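Local atomic coordinates of Endonuclease/exonuclease/phosphatase (Beutenbergia cavernae DSM 12333, PDB entry 4RUW), a protein that belongs to the endonuclease/exonuclease/phosphatase family, with a DNase I-like fold followed by an Ig-like domain, and carries a bound zinc ion. Residues Val163-Pro167 against Ile219-His223. Sequence-based numbering, arbitrary orientation.
Sequences VVPLP and IVLDH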
loop_
_atom_site.group_PDB
_atom_site.type_symbol
_atom_site.label_atom_id
_atom_site.label_comp_id
_atom_site.label_asym_id
_atom_site.label_seq_id
_atom_site.Cartn_x
_atom_site.Cartn_y
_atom_site.Cartn_z
ATOM N N VAL A 163 10.813 13.760 -6.769
ATOM C CA VAL A 163 10.863 12.461 -7.423
ATOM C C VAL A 163 12.192 11.784 -7.127
ATOM O O VAL A 163 13.263 12.380 -7.316
ATOM C CB VAL A 163 10.675 12.584 -8.942
ATOM C CG1 VAL A 163 10.863 11.223 -9.618
ATOM C CG2 VAL A 163 9.297 13.157 -9.251
ATOM N N VAL A 164 12.115 10.548 -6.649
ATOM C CA VAL A 164 13.290 9.742 -6.336
ATOM C C VAL A 164 13.327 8.546 -7.284
ATOM O O VAL A 164 12.405 7.739 -7.301
ATOM C CB VAL A 164 13.241 9.272 -4.868
ATOM C CG1 VAL A 164 14.290 8.216 -4.579
ATOM C CG2 VAL A 164 13.404 10.461 -3.930
ATOM N N PRO A 165 14.389 8.436 -8.090
ATOM C CA PRO A 165 14.467 7.316 -9.033
ATOM C C PRO A 165 14.637 5.981 -8.318
ATOM O O PRO A 165 15.312 5.916 -7.287
ATOM C CB PRO A 165 15.721 7.639 -9.848
ATOM C CG PRO A 165 16.557 8.501 -8.939
ATOM C CD PRO A 165 15.568 9.321 -8.167
ATOM N N LEU A 166 14.048 4.927 -8.870
ATOM C CA LEU A 166 14.165 3.594 -8.301
ATOM C C LEU A 166 14.830 2.703 -9.350
ATOM O O LEU A 166 14.443 2.722 -10.503
ATOM C CB LEU A 166 12.778 3.068 -7.903
ATOM C CG LEU A 166 12.015 3.925 -6.885
ATOM C CD1 LEU A 166 10.597 3.409 -6.703
ATOM C CD2 LEU A 166 12.729 3.981 -5.546
ATOM N N PRO A 167 15.830 1.908 -8.948
ATOM C CA PRO A 167 16.745 1.219 -9.864
ATOM C C PRO A 167 16.158 -0.039 -10.500
ATOM O O PRO A 167 15.282 -0.653 -9.917
ATOM C CB PRO A 167 17.884 0.805 -8.931
ATOM C CG PRO A 167 17.188 0.502 -7.651
ATOM C CD PRO A 167 16.132 1.579 -7.541
ATOM N N ILE A 219 14.515 1.550 -0.974
ATOM C CA ILE A 219 14.663 2.989 -1.173
ATOM C C ILE A 219 13.362 3.708 -0.802
ATOM O O ILE A 219 13.375 4.719 -0.101
ATOM C CB ILE A 219 15.076 3.305 -2.610
ATOM C CG1 ILE A 219 16.497 2.804 -2.849
ATOM C CG2 ILE A 219 14.996 4.801 -2.885
ATOM C CD1 ILE A 219 16.860 2.664 -4.292
ATOM N N VAL A 220 12.234 3.167 -1.241
ATOM C CA VAL A 220 10.946 3.759 -0.898
ATOM C C VAL A 220 10.779 3.850 0.621
ATOM O O VAL A 220 10.454 4.911 1.168
ATOM C CB VAL A 220 9.797 2.952 -1.509
ATOM C CG1 VAL A 220 8.462 3.384 -0.938
ATOM C CG2 VAL A 220 9.815 3.098 -3.021
ATOM N N LEU A 221 11.033 2.747 1.316
ATOM C CA LEU A 221 10.825 2.723 2.760
ATOM C C LEU A 221 11.753 3.680 3.493
ATOM O O LEU A 221 11.375 4.284 4.492
ATOM C CB LEU A 221 10.968 1.304 3.303
ATOM C CG LEU A 221 9.878 0.322 2.866
ATOM C CD1 LEU A 221 10.197 -1.079 3.374
ATOM C CD2 LEU A 221 8.512 0.779 3.361
ATOM N N ASP A 222 12.968 3.826 2.986
ATOM C CA ASP A 222 13.920 4.719 3.628
ATOM C C ASP A 222 13.514 6.188 3.467
ATOM O O ASP A 222 14.045 7.054 4.146
ATOM C CB ASP A 222 15.341 4.439 3.130
ATOM C CG ASP A 222 15.890 3.105 3.653
ATOM O OD1 ASP A 222 15.253 2.489 4.532
ATOM O OD2 ASP A 222 16.971 2.671 3.201
ATOM N N HIS A 223 12.559 6.451 2.576
ATOM C CA HIS A 223 12.013 7.796 2.382
ATOM C C HIS A 223 10.721 8.061 3.156
ATOM O O HIS A 223 10.190 9.170 3.108
ATOM C CB HIS A 223 11.802 8.090 0.895
ATOM C CG HIS A 223 13.066 8.408 0.172
ATOM N ND1 HIS A 223 13.951 7.435 -0.246
ATOM C CD2 HIS A 223 13.610 9.592 -0.193
ATOM C CE1 HIS A 223 14.987 8.009 -0.830
ATOM N NE2 HIS A 223 14.804 9.316 -0.814
#
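Residues 163-167 lie at the C-terminal end of strand 157-166. Residues 219-223 lie at the C-terminal end of helix 207-222. The backbones are closest at L166 and I219, with their CA atoms 7.2 Å apart, so side chains fill the gap. I219 points toward the strand and meets three residues. I219 CG2 lies 3.6 Å from L166 CD2 and 3.9 Å from V164 CG1, and I219 CD1 packs 3.5 Å from P167 CD. Deeper in, L166 CD1 touches V220 CG2 at 3.8 Å. H223 folds back on the helix end: its ND1 donates a hydrogen bond to I219 O (2.8 Å). This holds the ring beside V164, whose CG2 is 3.6 Å from H223 NE2. Q216, about one turn before I219 in the helix, adds a side-chain hydrogen bond to P167 O. The strand is an edge strand of its sheet, paired with strand 179-188. This is helix-on-sheet packing, as in the DNase I-like fold, where helices cover the outer faces of a beta sandwich.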